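Local coordinates for hypothetical protein (Geobacillus stearothermophilus, PDB 1SFS) that is of unknown function but has a glycoside hydrolase-like domain and may be a bacterial lysozyme, at residues 98-109 against 137-148. Numbering follows the deposited sequence. Where two conformers were deposited one is given.
Sequences YANGQVAARNAV and WIAAWVETLYPT
The Tyr98 ring lies with one face on Ala140, whose CB stands almost straight above the ring centre, 3.5 Å from the centroid, a CH-pi contact. At the ring edge, in plane, comes OE1 of Glu143 in the conformer given. With CG anti to the backbone N (chi1 -168°), the tyrosine folds back over the neighbouring helix although its CB points away from it. With an alanine here the aromatic cover over the Ala140 methyl would probably be lost, opening a gap beside it. Trp137 receives Gly101 on one face, with CA 3.5 Å from the centroid of the five-membered ring; a CB on Gly101 would clash with Trp137 O and Ala140 CB, and the two CA atoms of Gly101 and Trp137 approach to 4.5 Å. Phe92 stacks on Trp137. The Trp141 indole enters as a knob between Gly101, Ala104, Ala105 and Ala108, its CZ3 3.5 Å from Ala105 CA. Further along, Thr144 rests CB and CG2 on the Ala105 methyl. Its OG1 donates to Ala140 O (2.7 Å); in one conformer of Gln102, NE2 donates a hydrogen bond to a water that in turn donates to Thr144 OG1, bridging the helices at the polar rim. Small residues thus let the axes of 98-109 and 137-145 come within 7.1 Å, crossing at -37°. These segments belong to helices 98-114 and 135-145, successive along the chain and linked through strand 122-126. Trp137 and Trp141 both reach Ala125 of that strand, the helix-on-sheet packing expected of a glycoside hydrolase-like beta/alpha domain.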
ATOM      1  N   TYR A  98      -3.760   6.909 -19.299  1.00 11.93           N
ATOM      2  CA  TYR A  98      -4.976   6.207 -18.901  1.00 11.13           C
ATOM      3  C   TYR A  98      -4.873   4.734 -19.245  1.00 11.41           C
ATOM      4  O   TYR A  98      -5.140   3.882 -18.398  1.00 11.43           O
ATOM      5  CB  TYR A  98      -6.178   6.855 -19.609  1.00 11.76           C
ATOM      6  CG  TYR A  98      -7.476   6.369 -19.027  1.00 12.19           C
ATOM      7  CD1 TYR A  98      -8.087   7.058 -17.957  1.00 12.92           C
ATOM      8  CD2 TYR A  98      -8.110   5.209 -19.462  1.00 13.83           C
ATOM      9  CE1 TYR A  98      -9.279   6.610 -17.373  1.00 14.90           C
ATOM     10  CE2 TYR A  98      -9.270   4.759 -18.901  1.00 17.58           C
ATOM     11  CZ  TYR A  98      -9.860   5.460 -17.865  1.00 15.97           C
ATOM     12  OH  TYR A  98     -11.044   5.010 -17.301  1.00 21.64           O
ATOM     13  N   ALA A  99      -4.484   4.403 -20.464  1.00 13.96           N
ATOM     14  CA  ALA A  99      -4.427   2.993 -20.871  1.00 15.08           C
ATOM     15  C   ALA A  99      -3.478   2.192 -20.005  1.00 14.17           C
ATOM     16  O   ALA A  99      -3.731   1.068 -19.628  1.00 14.85           O
ATOM     17  CB  ALA A  99      -4.004   2.888 -22.334  1.00 20.96           C
ATOM     18  N   ASN A 100      -2.340   2.803 -19.647  1.00 13.62           N
ATOM     19  CA  ASN A 100      -1.385   2.150 -18.790  1.00 13.64           C
ATOM     20  C   ASN A 100      -1.964   1.919 -17.370  1.00 12.47           C
ATOM     21  O   ASN A 100      -1.729   0.858 -16.763  1.00 12.57           O
ATOM     22  CB  ASN A 100      -0.064   2.928 -18.722  1.00 14.44           C
ATOM     23  CG  ASN A 100       0.705   2.878 -20.001  1.00 17.49           C
ATOM     24  OD1 ASN A 100       0.773   1.795 -20.603  1.00 21.83           O
ATOM     25  ND2 ASN A 100       1.226   3.990 -20.454  1.00 21.25           N
ATOM     26  N   GLY A 101      -2.687   2.891 -16.857  1.00 10.95           N
ATOM     27  CA  GLY A 101      -3.329   2.695 -15.568  1.00 10.17           C
ATOM     28  C   GLY A 101      -4.378   1.629 -15.602  1.00 10.39           C
ATOM     29  O   GLY A 101      -4.541   0.895 -14.615  1.00 10.89           O
ATOM     30  N   GLN A 102      -5.141   1.463 -16.700  0.55 10.46           N
ATOM     31  CA  GLN A 102      -6.121   0.402 -16.854  0.55 11.99           C
ATOM     32  C   GLN A 102      -5.377  -0.930 -16.814  0.55 11.33           C
ATOM     33  O   GLN A 102      -5.809  -1.854 -16.133  0.55 11.94           O
ATOM     34  CB  GLN A 102      -6.984   0.443 -18.117  0.55 12.83           C
ATOM     35  CG  GLN A 102      -7.838   1.689 -18.338  0.55 12.31           C
ATOM     36  CD  GLN A 102      -8.557   1.641 -19.700  0.55 14.43           C
ATOM     37  OE1 GLN A 102      -7.881   1.716 -20.732  0.55 20.36           O
ATOM     38  NE2 GLN A 102      -9.880   1.516 -19.691  0.55 17.51           N
ATOM     39  N   VAL A 103      -4.301  -1.073 -17.586  1.00 12.40           N
ATOM     40  CA  VAL A 103      -3.557  -2.344 -17.583  1.00 13.47           C
ATOM     41  C   VAL A 103      -3.095  -2.677 -16.162  1.00 12.83           C
ATOM     42  O   VAL A 103      -3.228  -3.833 -15.732  1.00 13.22           O
ATOM     43  CB  VAL A 103      -2.375  -2.264 -18.559  1.00 15.93           C
ATOM     44  CG1 VAL A 103      -1.480  -3.492 -18.338  1.00 22.10           C
ATOM     45  CG2 VAL A 103      -2.837  -2.173 -19.984  1.00 20.41           C
ATOM     46  N   ALA A 104      -2.555  -1.707 -15.437  1.00 11.80           N
ATOM     47  CA  ALA A 104      -2.076  -1.964 -14.094  1.00 11.72           C
ATOM     48  C   ALA A 104      -3.218  -2.435 -13.203  1.00 10.32           C
ATOM     49  O   ALA A 104      -3.052  -3.398 -12.461  1.00 10.72           O
ATOM     50  CB  ALA A 104      -1.413  -0.683 -13.538  1.00 12.77           C
ATOM     51  N   ALA A 105      -4.346  -1.737 -13.246  1.00 10.27           N
ATOM     52  CA  ALA A 105      -5.478  -2.125 -12.412  1.00  9.78           C
ATOM     53  C   ALA A 105      -5.939  -3.520 -12.758  1.00 10.01           C
ATOM     54  O   ALA A 105      -6.237  -4.322 -11.897  1.00 10.19           O
ATOM     55  CB  ALA A 105      -6.591  -1.121 -12.599  1.00 11.21           C
ATOM     56  N   ARG A 106      -6.073  -3.808 -14.063  1.00 10.87           N
ATOM     57  CA  ARG A 106      -6.538  -5.145 -14.464  1.00 11.63           C
ATOM     58  C   ARG A 106      -5.543  -6.218 -13.995  1.00 10.90           C
ATOM     59  O   ARG A 106      -5.979  -7.285 -13.572  1.00 11.45           O
ATOM     60  CB  ARG A 106      -6.722  -5.218 -15.976  1.00 13.16           C
ATOM     61  CG  ARG A 106      -7.930  -4.401 -16.427  1.00 15.59           C
ATOM     62  CD  ARG A 106      -8.120  -4.369 -17.903  1.00 19.87           C
ATOM     63  NE  ARG A 106      -9.295  -3.609 -18.275  1.00 22.60           N
ATOM     64  CZ  ARG A 106      -9.441  -2.937 -19.410  1.00 29.75           C
ATOM     65  NH1 ARG A 106     -10.579  -2.312 -19.576  1.00 38.89           N
ATOM     66  NH2 ARG A 106      -8.490  -2.895 -20.337  1.00 39.69           N
ATOM     67  N   ASN A 107      -4.251  -5.960 -14.077  1.00 10.88           N
ATOM     68  CA  ASN A 107      -3.298  -6.941 -13.615  1.00 10.79           C
ATOM     69  C   ASN A 107      -3.374  -7.094 -12.089  1.00 11.07           C
ATOM     70  O   ASN A 107      -3.253  -8.239 -11.578  1.00 11.64           O
ATOM     71  CB  ASN A 107      -1.906  -6.552 -14.051  1.00 11.66           C
ATOM     72  CG  ASN A 107      -1.658  -6.780 -15.521  1.00 15.09           C
ATOM     73  OD1 ASN A 107      -2.282  -7.566 -16.162  1.00 20.17           O
ATOM     74  ND2 ASN A 107      -0.648  -6.099 -16.014  1.00 17.53           N
ATOM     75  N   ALA A 108      -3.547  -6.012 -11.361  1.00 10.09           N
ATOM     76  CA  ALA A 108      -3.643  -6.117  -9.894  1.00  9.42           C
ATOM     77  C   ALA A 108      -4.820  -6.966  -9.525  1.00  9.24           C
ATOM     78  O   ALA A 108      -4.715  -7.824  -8.627  1.00  9.80           O
ATOM     79  CB  ALA A 108      -3.713  -4.718  -9.314  1.00  9.78           C
ATOM     80  N   VAL A 109      -5.995  -6.756 -10.145  1.00  9.89           N
ATOM     81  CA  VAL A 109      -7.185  -7.500  -9.839  1.00 10.78           C
ATOM     82  C   VAL A 109      -6.984  -8.971 -10.189  1.00 10.82           C
ATOM     83  O   VAL A 109      -7.393  -9.862  -9.458  1.00 11.21           O
ATOM     84  CB  VAL A 109      -8.387  -6.904 -10.597  1.00 12.59           C
ATOM     85  CG1 VAL A 109      -9.620  -7.809 -10.545  1.00 14.83           C
ATOM     86  CG2 VAL A 109      -8.691  -5.549 -10.004  1.00 14.29           C
ATOM     87  N   TRP A 137      -3.423   8.468 -15.387  1.00  8.36           N
ATOM     88  CA  TRP A 137      -3.123   7.138 -14.844  1.00  8.25           C
ATOM     89  C   TRP A 137      -3.897   6.897 -13.554  1.00  7.71           C
ATOM     90  O   TRP A 137      -4.470   5.835 -13.341  1.00  7.92           O
ATOM     91  CB  TRP A 137      -1.609   7.009 -14.615  1.00  8.53           C
ATOM     92  CG  TRP A 137      -1.134   5.640 -14.296  1.00  8.71           C
ATOM     93  CD1 TRP A 137      -0.511   4.812 -15.220  1.00  9.86           C
ATOM     94  CD2 TRP A 137      -1.184   4.920 -13.077  1.00  8.63           C
ATOM     95  NE1 TRP A 137      -0.177   3.626 -14.621  1.00  9.93           N
ATOM     96  CE2 TRP A 137      -0.579   3.657 -13.325  1.00  9.32           C
ATOM     97  CE3 TRP A 137      -1.656   5.149 -11.798  1.00  9.21           C
ATOM     98  CZ2 TRP A 137      -0.456   2.669 -12.334  1.00 10.74           C
ATOM     99  CZ3 TRP A 137      -1.547   4.170 -10.823  1.00 10.55           C
ATOM    100  CH2 TRP A 137      -0.963   2.954 -11.120  1.00 11.24           C
ATOM    101  N   ILE A 138      -3.885   7.897 -12.670  1.00  7.77           N
ATOM    102  CA  ILE A 138      -4.604   7.802 -11.400  1.00  7.56           C
ATOM    103  C   ILE A 138      -6.088   7.601 -11.653  1.00  7.46           C
ATOM    104  O   ILE A 138      -6.727   6.748 -11.010  1.00  8.09           O
ATOM    105  CB  ILE A 138      -4.322   8.999 -10.520  1.00  7.84           C
ATOM    106  CG1 ILE A 138      -2.866   9.043 -10.101  1.00  9.26           C
ATOM    107  CG2 ILE A 138      -5.246   9.011  -9.301  1.00  8.90           C
ATOM    108  CD1 ILE A 138      -2.437  10.214  -9.280  1.00 11.20           C
ATOM    109  N   ALA A 139      -6.667   8.365 -12.565  1.00  8.07           N
ATOM    110  CA  ALA A 139      -8.060   8.175 -12.929  1.00  8.15           C
ATOM    111  C   ALA A 139      -8.323   6.755 -13.380  1.00  7.98           C
ATOM    112  O   ALA A 139      -9.326   6.157 -12.969  1.00  8.62           O
ATOM    113  CB  ALA A 139      -8.452   9.155 -14.051  1.00 10.08           C
ATOM    114  N   ALA A 140      -7.470   6.215 -14.256  1.00  8.05           N
ATOM    115  CA  ALA A 140      -7.690   4.860 -14.743  1.00  8.76           C
ATOM    116  C   ALA A 140      -7.592   3.842 -13.629  1.00  8.27           C
ATOM    117  O   ALA A 140      -8.344   2.858 -13.613  1.00  8.86           O
ATOM    118  CB  ALA A 140      -6.675   4.539 -15.843  1.00  9.95           C
ATOM    119  N   TRP A 141      -6.636   4.004 -12.735  1.00  7.81           N
ATOM    120  CA  TRP A 141      -6.521   3.067 -11.594  1.00  8.04           C
ATOM    121  C   TRP A 141      -7.800   3.017 -10.820  1.00  8.10           C
ATOM    122  O   TRP A 141      -8.374   1.963 -10.534  1.00  9.16           O
ATOM    123  CB  TRP A 141      -5.283   3.487 -10.786  1.00  8.29           C
ATOM    124  CG  TRP A 141      -5.079   2.649  -9.535  1.00  7.16           C
ATOM    125  CD1 TRP A 141      -5.386   3.014  -8.284  1.00  7.91           C
ATOM    126  CD2 TRP A 141      -4.476   1.358  -9.465  1.00  7.38           C
ATOM    127  NE1 TRP A 141      -5.064   2.001  -7.394  1.00  8.03           N
ATOM    128  CE2 TRP A 141      -4.497   0.999  -8.092  1.00  7.28           C
ATOM    129  CE3 TRP A 141      -3.910   0.483 -10.389  1.00  8.60           C
ATOM    130  CZ2 TRP A 141      -3.989  -0.230  -7.660  1.00  8.44           C
ATOM    131  CZ3 TRP A 141      -3.408  -0.713  -9.927  1.00  9.93           C
ATOM    132  CH2 TRP A 141      -3.451  -1.047  -8.578  1.00  9.54           C
ATOM    133  N   VAL A 142      -8.300   4.213 -10.451  1.00  7.81           N
ATOM    134  CA  VAL A 142      -9.530   4.307  -9.684  1.00  8.36           C
ATOM    135  C   VAL A 142     -10.720   3.772 -10.451  1.00  8.59           C
ATOM    136  O   VAL A 142     -11.519   2.956  -9.950  1.00  9.54           O
ATOM    137  CB  VAL A 142      -9.741   5.781  -9.270  1.00  8.92           C
ATOM    138  CG1 VAL A 142     -11.131   6.013  -8.701  1.00 10.99           C
ATOM    139  CG2 VAL A 142      -8.670   6.192  -8.270  1.00  9.49           C
ATOM    140  N   GLU A 143     -10.952   4.211 -11.695  0.54  8.78           N
ATOM    141  CA  GLU A 143     -12.174   3.885 -12.438  0.54  9.35           C
ATOM    142  C   GLU A 143     -12.175   2.428 -12.831  0.54  9.91           C
ATOM    143  O   GLU A 143     -13.249   1.782 -12.876  0.54 12.21           O
ATOM    144  CB  GLU A 143     -12.352   4.778 -13.664  0.54  9.64           C
ATOM    145  CG  GLU A 143     -12.526   6.254 -13.412  0.54  9.81           C
ATOM    146  CD  GLU A 143     -12.637   7.096 -14.675  0.54 13.28           C
ATOM    147  OE1 GLU A 143     -11.845   8.020 -14.794  0.54 11.70           O
ATOM    148  OE2 GLU A 143     -13.657   6.840 -15.410  0.54 19.56           O
ATOM    149  N   THR A 144     -11.021   1.855 -13.155  1.00  9.19           N
ATOM    150  CA  THR A 144     -10.981   0.485 -13.569  1.00 10.31           C
ATOM    151  C   THR A 144     -11.271  -0.455 -12.416  1.00 10.18           C
ATOM    152  O   THR A 144     -11.899  -1.518 -12.580  1.00 11.21           O
ATOM    153  CB  THR A 144      -9.617   0.160 -14.208  1.00 10.35           C
ATOM    154  OG1 THR A 144      -9.387   1.068 -15.277  1.00 11.73           O
ATOM    155  CG2 THR A 144      -9.546  -1.258 -14.802  1.00 14.07           C
ATOM    156  N   LEU A 145     -10.832  -0.069 -11.212  0.56  9.68           N
ATOM    157  CA  LEU A 145     -11.071  -0.907 -10.046  0.56  9.20           C
ATOM    158  C   LEU A 145     -12.553  -0.940  -9.676  0.56 10.17           C
ATOM    159  O   LEU A 145     -13.019  -1.976  -9.223  0.56  9.09           O
ATOM    160  CB  LEU A 145     -10.231  -0.468  -8.854  0.56  8.01           C
ATOM    161  CG  LEU A 145      -8.782  -0.983  -8.911  0.56 11.76           C
ATOM    162  CD1 LEU A 145      -8.055  -0.783  -7.575  0.56 14.57           C
ATOM    163  CD2 LEU A 145      -8.742  -2.404  -9.252  0.56 11.66           C
ATOM    164  N   TYR A 146     -13.280   0.147  -9.815  1.00 11.82           N
ATOM    165  CA  TYR A 146     -14.643   0.237  -9.225  1.00 12.82           C
ATOM    166  C   TYR A 146     -15.526  -0.963  -9.536  1.00 13.41           C
ATOM    167  O   TYR A 146     -16.073  -1.521  -8.575  1.00 15.81           O
ATOM    168  CB  TYR A 146     -15.342   1.524  -9.635  1.00 14.64           C
ATOM    169  CG  TYR A 146     -16.614   1.726  -8.837  1.00 14.09           C
ATOM    170  CD1 TYR A 146     -16.630   2.264  -7.559  1.00 15.29           C
ATOM    171  CD2 TYR A 146     -17.812   1.343  -9.409  1.00 15.04           C
ATOM    172  CE1 TYR A 146     -17.801   2.427  -6.838  1.00 14.59           C
ATOM    173  CE2 TYR A 146     -18.986   1.522  -8.712  1.00 15.17           C
ATOM    174  CZ  TYR A 146     -18.972   2.068  -7.430  1.00 14.20           C
ATOM    175  OH  TYR A 146     -20.180   2.216  -6.826  1.00 17.99           O
ATOM    176  N   PRO A 147     -15.738  -1.351 -10.781  0.57 13.89           N
ATOM    177  CA  PRO A 147     -16.686  -2.473 -11.039  0.57 16.02           C
ATOM    178  C   PRO A 147     -16.175  -3.856 -10.716  0.57 16.03           C
ATOM    179  O   PRO A 147     -16.936  -4.816 -10.839  0.57 17.68           O
ATOM    180  CB  PRO A 147     -16.943  -2.313 -12.555  0.57 17.33           C
ATOM    181  CG  PRO A 147     -15.632  -1.807 -13.039  0.57 16.56           C
ATOM    182  CD  PRO A 147     -15.241  -0.746 -12.037  0.57 14.11           C
ATOM    183  N   THR A 148     -14.916  -3.957 -10.285  1.00 15.20           N
ATOM    184  CA  THR A 148     -14.389  -5.203  -9.773  1.00 14.94           C
ATOM    185  C   THR A 148     -14.687  -5.500  -8.314  1.00 15.23           C
ATOM    186  O   THR A 148     -14.487  -6.618  -7.847  1.00 19.03           O
ATOM    187  CB  THR A 148     -12.859  -5.251  -9.973  1.00 14.95           C
ATOM    188  OG1 THR A 148     -12.200  -4.491  -8.955  1.00 13.35           O
ATOM    189  CG2 THR A 148     -12.476  -4.805 -11.364  1.00 16.35           C
TER
HETATM  190  O   HOH W   1     -11.232   1.607 -17.247  1.00 31.39           O